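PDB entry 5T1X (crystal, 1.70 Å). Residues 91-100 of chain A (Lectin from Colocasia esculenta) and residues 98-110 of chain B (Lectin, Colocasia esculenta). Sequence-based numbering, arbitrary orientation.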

ATOM      1  N   GLY A  91       2.943  10.485  -8.616  1.00 19.04           N
ATOM      2  CA  GLY A  91       3.401   9.932  -9.885  1.00 19.37           C
ATOM      3  C   GLY A  91       4.619   9.042  -9.927  1.00 22.13           C
ATOM      4  O   GLY A  91       5.426   9.152 -10.858  1.00 23.73           O
ATOM      5  N   ARG A  92       4.739   8.144  -8.957  1.00 16.45           N
ATOM      6  CA  ARG A  92       5.820   7.161  -8.917  1.00 16.06           C
ATOM      7  C   ARG A  92       5.292   5.823  -8.456  1.00 17.63           C
ATOM      8  O   ARG A  92       4.391   5.777  -7.617  1.00 16.16           O
ATOM      9  CB  ARG A  92       7.020   7.611  -8.051  1.00 18.08           C
ATOM     10  CG  ARG A  92       6.722   7.989  -6.613  1.00 24.04           C
ATOM     11  CD  ARG A  92       7.941   8.627  -5.962  1.00 27.48           C
ATOM     12  NE  ARG A  92       7.754   8.791  -4.518  1.00 24.69           N
ATOM     13  CZ  ARG A  92       7.192   9.849  -3.942  1.00 41.06           C
ATOM     14  NH1 ARG A  92       6.749  10.861  -4.681  1.00 30.24           N
ATOM     15  NH2 ARG A  92       7.063   9.902  -2.625  1.00 35.69           N
ATOM     16  N   LEU A  93       5.840   4.731  -9.015  1.00 14.07           N
ATOM     17  CA  LEU A  93       5.494   3.377  -8.584  1.00 12.93           C
ATOM     18  C   LEU A  93       6.546   2.988  -7.566  1.00 15.81           C
ATOM     19  O   LEU A  93       7.740   3.118  -7.837  1.00 15.49           O
ATOM     20  CB  LEU A  93       5.422   2.385  -9.763  1.00 13.50           C
ATOM     21  CG  LEU A  93       5.176   0.918  -9.397  1.00 17.23           C
ATOM     22  CD1 LEU A  93       3.741   0.692  -8.923  1.00 17.05           C
ATOM     23  CD2 LEU A  93       5.499   0.011 -10.568  1.00 19.96           C
ATOM     24  N   VAL A  94       6.107   2.598  -6.373  1.00 12.70           N
ATOM     25  CA  VAL A  94       7.013   2.305  -5.263  1.00 12.36           C
ATOM     26  C   VAL A  94       6.738   0.919  -4.704  1.00 13.69           C
ATOM     27  O   VAL A  94       5.584   0.588  -4.423  1.00 12.20           O
ATOM     28  CB  VAL A  94       6.877   3.384  -4.135  1.00 15.31           C
ATOM     29  CG1 VAL A  94       7.910   3.171  -3.034  1.00 14.34           C
ATOM     30  CG2 VAL A  94       6.982   4.811  -4.682  1.00 15.91           C
ATOM     31  N   VAL A  95       7.807   0.148  -4.461  1.00 10.62           N
ATOM     32  CA  VAL A  95       7.679  -1.160  -3.822  1.00  9.39           C
ATOM     33  C   VAL A  95       7.969  -0.974  -2.349  1.00 11.50           C
ATOM     34  O   VAL A  95       9.059  -0.530  -2.001  1.00 11.91           O
ATOM     35  CB  VAL A  95       8.608  -2.237  -4.439  1.00 12.63           C
ATOM     36  CG1 VAL A  95       8.473  -3.563  -3.689  1.00 11.70           C
ATOM     37  CG2 VAL A  95       8.343  -2.431  -5.923  1.00 12.49           C
ATOM     38  N   PHE A  96       7.004  -1.336  -1.485  1.00  8.44           N
ATOM     39  CA  PHE A  96       7.143  -1.265  -0.028  1.00  8.45           C
ATOM     40  C   PHE A  96       7.144  -2.634   0.571  1.00 11.82           C
ATOM     41  O   PHE A  96       6.262  -3.438   0.250  1.00 11.44           O
ATOM     42  CB  PHE A  96       5.953  -0.512   0.577  1.00  8.58           C
ATOM     43  CG  PHE A  96       5.813   0.947   0.219  1.00  8.86           C
ATOM     44  CD1 PHE A  96       6.373   1.929   1.019  1.00 10.66           C
ATOM     45  CD2 PHE A  96       5.044   1.339  -0.872  1.00 11.01           C
ATOM     46  CE1 PHE A  96       6.214   3.282   0.709  1.00 12.18           C
ATOM     47  CE2 PHE A  96       4.868   2.696  -1.172  1.00 13.39           C
ATOM     48  CZ  PHE A  96       5.455   3.657  -0.381  1.00 12.05           C
ATOM     49  N   GLY A  97       8.061  -2.887   1.496  1.00  8.44           N
ATOM     50  CA  GLY A  97       8.013  -4.154   2.192  1.00  8.16           C
ATOM     51  C   GLY A  97       9.238  -4.532   2.982  1.00 11.88           C
ATOM     52  O   GLY A  97      10.284  -3.885   2.856  1.00 10.82           O
ATOM     53  N   PRO A  98       9.142  -5.636   3.758  1.00  8.48           N
ATOM     54  CA  PRO A  98       7.962  -6.503   3.949  1.00  8.37           C
ATOM     55  C   PRO A  98       6.909  -5.871   4.855  1.00 12.85           C
ATOM     56  O   PRO A  98       7.118  -4.789   5.396  1.00 13.97           O
ATOM     57  CB  PRO A  98       8.563  -7.761   4.595  1.00 10.85           C
ATOM     58  CG  PRO A  98       9.705  -7.221   5.406  1.00 15.34           C
ATOM     59  CD  PRO A  98      10.288  -6.103   4.568  1.00 11.12           C
ATOM     60  N   SER A  99       5.779  -6.552   5.030  1.00 10.31           N
ATOM     61  CA  SER A  99       4.751  -6.051   5.931  1.00  8.96           C
ATOM     62  C   SER A  99       5.273  -6.130   7.353  1.00 11.49           C
ATOM     63  O   SER A  99       6.040  -7.050   7.686  1.00 11.06           O
ATOM     64  CB  SER A  99       3.460  -6.847   5.778  1.00 11.34           C
ATOM     65  OG  SER A  99       3.663  -8.221   6.041  1.00 13.61           O
ATOM     66  N   VAL A 100       4.926  -5.135   8.172  1.00  8.39           N
ATOM     67  CA  VAL A 100       5.404  -5.051   9.550  1.00  8.46           C
ATOM     68  C   VAL A 100       4.240  -5.129  10.541  1.00 10.64           C
ATOM     69  O   VAL A 100       4.481  -5.278  11.735  1.00 10.97           O
ATOM     70  CB  VAL A 100       6.276  -3.782   9.811  1.00 12.61           C
ATOM     71  CG1 VAL A 100       7.525  -3.779   8.928  1.00 12.83           C
ATOM     72  CG2 VAL A 100       5.471  -2.496   9.634  1.00 12.37           C
TER
ATOM     73  N   ALA B  98      -5.980  -4.542   6.952  1.00  9.67           N
ATOM     74  CA  ALA B  98      -5.281  -3.248   6.908  1.00  8.63           C
ATOM     75  C   ALA B  98      -3.842  -3.573   7.237  1.00 11.62           C
ATOM     76  O   ALA B  98      -3.576  -4.158   8.293  1.00 11.65           O
ATOM     77  CB  ALA B  98      -5.893  -2.252   7.885  1.00 10.01           C
ATOM     78  N   VAL B  99      -2.923  -3.329   6.291  1.00  7.78           N
ATOM     79  CA  VAL B  99      -1.539  -3.779   6.466  1.00  7.12           C
ATOM     80  C   VAL B  99      -0.548  -2.643   6.273  1.00  8.63           C
ATOM     81  O   VAL B  99      -0.678  -1.864   5.332  1.00  7.85           O
ATOM     82  CB  VAL B  99      -1.237  -4.931   5.463  1.00 10.41           C
ATOM     83  CG1 VAL B  99       0.196  -5.454   5.626  1.00  9.72           C
ATOM     84  CG2 VAL B  99      -2.243  -6.077   5.611  1.00 10.14           C
ATOM     85  N   ILE B 100       0.467  -2.581   7.142  1.00  5.07           N
ATOM     86  CA  ILE B 100       1.544  -1.585   7.003  1.00  4.74           C
ATOM     87  C   ILE B 100       2.684  -2.244   6.254  1.00  8.93           C
ATOM     88  O   ILE B 100       3.224  -3.266   6.711  1.00  8.08           O
ATOM     89  CB  ILE B 100       2.035  -1.005   8.352  1.00  7.36           C
ATOM     90  CG1 ILE B 100       0.877  -0.400   9.195  1.00  8.31           C
ATOM     91  CG2 ILE B 100       3.195   0.023   8.116  1.00  9.08           C
ATOM     92  CD1 ILE B 100       1.306  -0.042  10.621  1.00 11.03           C
ATOM     93  N   TYR B 101       3.075  -1.639   5.134  1.00  7.92           N
ATOM     94  CA  TYR B 101       4.203  -2.111   4.338  1.00  7.01           C
ATOM     95  C   TYR B 101       5.316  -1.110   4.342  1.00 11.15           C
ATOM     96  O   TYR B 101       5.082   0.070   4.096  1.00 10.36           O
ATOM     97  CB  TYR B 101       3.791  -2.354   2.873  1.00  7.84           C
ATOM     98  CG  TYR B 101       2.804  -3.474   2.658  1.00  9.20           C
ATOM     99  CD1 TYR B 101       3.240  -4.773   2.408  1.00 11.74           C
ATOM    100  CD2 TYR B 101       1.442  -3.213   2.548  1.00  9.55           C
ATOM    101  CE1 TYR B 101       2.339  -5.802   2.155  1.00 11.90           C
ATOM    102  CE2 TYR B 101       0.529  -4.231   2.276  1.00 10.40           C
ATOM    103  CZ  TYR B 101       0.985  -5.526   2.074  1.00 11.50           C
ATOM    104  OH  TYR B 101       0.098  -6.554   1.837  1.00 11.42           O
ATOM    105  N   GLY B 102       6.536  -1.600   4.494  1.00  8.07           N
ATOM    106  CA  GLY B 102       7.713  -0.746   4.375  1.00  7.98           C
ATOM    107  C   GLY B 102       8.996  -1.357   4.906  1.00 10.78           C
ATOM    108  O   GLY B 102       8.984  -2.400   5.555  1.00 11.17           O
ATOM    109  N   PRO B 103      10.127  -0.667   4.706  1.00  9.70           N
ATOM    110  CA  PRO B 103      10.272   0.614   3.999  1.00  9.58           C
ATOM    111  C   PRO B 103      10.195   0.471   2.477  1.00 14.68           C
ATOM    112  O   PRO B 103      10.136  -0.651   1.954  1.00 12.78           O
ATOM    113  CB  PRO B 103      11.669   1.074   4.441  1.00 11.79           C
ATOM    114  CG  PRO B 103      12.436  -0.228   4.572  1.00 16.18           C
ATOM    115  CD  PRO B 103      11.431  -1.186   5.172  1.00 11.24           C
ATOM    116  N   ALA B 104      10.206   1.612   1.766  1.00 12.75           N
ATOM    117  CA  ALA B 104      10.277   1.614   0.305  1.00 13.28           C
ATOM    118  C   ALA B 104      11.649   1.061  -0.103  1.00 15.96           C
ATOM    119  O   ALA B 104      12.655   1.530   0.429  1.00 16.03           O
ATOM    120  CB  ALA B 104      10.091   3.034  -0.222  1.00 14.25           C
ATOM    121  N   ILE B 105      11.701   0.054  -1.004  1.00 11.54           N
ATOM    122  CA  ILE B 105      12.975  -0.559  -1.427  1.00 12.40           C
ATOM    123  C   ILE B 105      13.303  -0.253  -2.900  1.00 16.71           C
ATOM    124  O   ILE B 105      14.439  -0.471  -3.338  1.00 18.48           O
ATOM    125  CB  ILE B 105      12.977  -2.098  -1.167  1.00 14.68           C
ATOM    126  CG1 ILE B 105      11.934  -2.818  -2.057  1.00 15.17           C
ATOM    127  CG2 ILE B 105      12.736  -2.404   0.336  1.00 13.98           C
ATOM    128  CD1 ILE B 105      12.146  -4.340  -2.222  1.00 18.15           C
ATOM    129  N   TRP B 106      12.301   0.191  -3.671  1.00 13.45           N
ATOM    130  CA  TRP B 106      12.453   0.488  -5.099  1.00 14.15           C
ATOM    131  C   TRP B 106      11.427   1.518  -5.506  1.00 17.68           C
ATOM    132  O   TRP B 106      10.292   1.473  -5.025  1.00 16.66           O
ATOM    133  CB  TRP B 106      12.287  -0.799  -5.930  1.00 14.24           C
ATOM    134  CG  TRP B 106      12.551  -0.638  -7.398  1.00 16.43           C
ATOM    135  CD1 TRP B 106      13.738  -0.835  -8.043  1.00 20.05           C
ATOM    136  CD2 TRP B 106      11.597  -0.284  -8.409  1.00 16.10           C
ATOM    137  NE1 TRP B 106      13.588  -0.611  -9.392  1.00 20.27           N
ATOM    138  CE2 TRP B 106      12.289  -0.248  -9.642  1.00 20.90           C
ATOM    139  CE3 TRP B 106      10.228   0.041  -8.392  1.00 16.68           C
ATOM    140  CZ2 TRP B 106      11.652   0.063 -10.851  1.00 19.90           C
ATOM    141  CZ3 TRP B 106       9.601   0.350  -9.590  1.00 18.63           C
ATOM    142  CH2 TRP B 106      10.307   0.344 -10.803  1.00 19.76           C
ATOM    143  N   GLU B 107      11.817   2.440  -6.395  1.00 16.54           N
ATOM    144  CA  GLU B 107      10.915   3.480  -6.897  1.00 16.57           C
ATOM    145  C   GLU B 107      11.246   3.811  -8.359  1.00 21.18           C
ATOM    146  O   GLU B 107      12.396   3.635  -8.784  1.00 19.85           O
ATOM    147  CB  GLU B 107      10.974   4.750  -6.015  1.00 17.99           C
ATOM    148  CG  GLU B 107      12.370   5.351  -5.894  1.00 28.83           C
ATOM    149  CD  GLU B 107      12.554   6.599  -5.055  1.00 50.25           C
ATOM    150  OE1 GLU B 107      11.568   7.082  -4.452  1.00 42.61           O
ATOM    151  OE2 GLU B 107      13.699   7.104  -5.016  1.00 48.32           O
ATOM    152  N   THR B 108      10.240   4.289  -9.122  1.00 19.06           N
ATOM    153  CA  THR B 108      10.445   4.688 -10.522  1.00 20.48           C
ATOM    154  C   THR B 108      11.186   6.023 -10.603  1.00 29.09           C
ATOM    155  O   THR B 108      11.960   6.222 -11.542  1.00 30.48           O
ATOM    156  CB  THR B 108       9.119   4.774 -11.300  1.00 21.44           C
ATOM    157  OG1 THR B 108       8.191   5.592 -10.592  1.00 18.39           O
ATOM    158  CG2 THR B 108       8.516   3.420 -11.585  1.00 19.11           C
ATOM    159  N   SER B 109      10.956   6.928  -9.629  1.00 27.41           N
ATOM    160  CA  SER B 109      11.562   8.263  -9.614  1.00 28.91           C
ATOM    161  C   SER B 109      11.981   8.704  -8.209  1.00 34.45           C
ATOM    162  O   SER B 109      11.273   8.445  -7.233  1.00 33.83           O
ATOM    163  CB  SER B 109      10.591   9.287 -10.199  1.00 33.18           C
ATOM    164  OG  SER B 109      11.145  10.594 -10.217  1.00 45.42           O
ATOM    165  N   ALA B 110      13.121   9.419  -8.133  1.00 32.32           N
ATOM    166  CA  ALA B 110      13.707   9.966  -6.909  1.00 60.72           C
ATOM    167  C   ALA B 110      13.368  11.451  -6.772  1.00 93.62           C
ATOM    168  O   ALA B 110      13.515  12.032  -5.697  1.00 56.32           O
ATOM    169  CB  ALA B 110      15.217   9.770  -6.926  1.00 61.94           C
TER
HETATM  170  O   HOH W   1       7.808   7.995 -11.838  1.00 27.09           O

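The two stretches run antiparallel, the chain A strand that ends at Phe A96 against strand 104-107 of chain B at 150°, and bury 900 Å² between them. Val A95 is the hydrogen-bonded partner of Trp B106: Val A95 N donates to Trp B106 O (2.9 Å), but Val A95 O accepts from Ile B105 N (2.9 Å). The register slips by one residue here, a beta bulge that leaves Trp B106 N buried without a partner. Beyond it, Gly A97 N donates to Pro B103 O (3.1 Å), and Val A100 N to Ile B100 O (2.9 Å).

Side chains alternate between the sheet faces. Val A94, chi1 t, places CG1 3.6 Å from Ala B104 CB, and on the same face Phe A96 and Tyr B101 adopt nearly identical m rotamers, with chi2 near -90°. Phe A96 CB and Tyr B101 CB meet at 3.7 Å, while the rings diverge: Phe A96 CE1 lies 4.0 Å from Ala B104 CB, and Tyr B101 CE1 lies 3.9 Å from Ser A99 CB. Val A95, also t, occupies the other face, where its branches divide, CG1 reaching Ile B105 CG1 (3.9 Å) and CG2 reaching Trp B106 CE3 (4.0 Å). The t rotamer of Trp B106, with chi2 at 92°, also carries CZ3 to within 4.2 Å of Leu A93 CD2.

Thr B108 closes one end of the contact. The CA-to-CB bond of Thr B108 points toward chain A, and with chi1 p (52°) its OG1 accepts from Leu A93 N (3.0 Å), while its own N donates to Leu A93 O (3.0 Å). OG1 also donates to a water (2.7 Å from OG1 to the water O), which in turn donates to Gly A91 O (2.8 Å from the water O). Thr B108 CG2 packs 3.7 Å from Leu A93 CB. Nearby, the extended Arg A92 brings NE 4.2 Å from Glu B107 OE1; no N-H points at the oxygen, so the attraction is purely electrostatic.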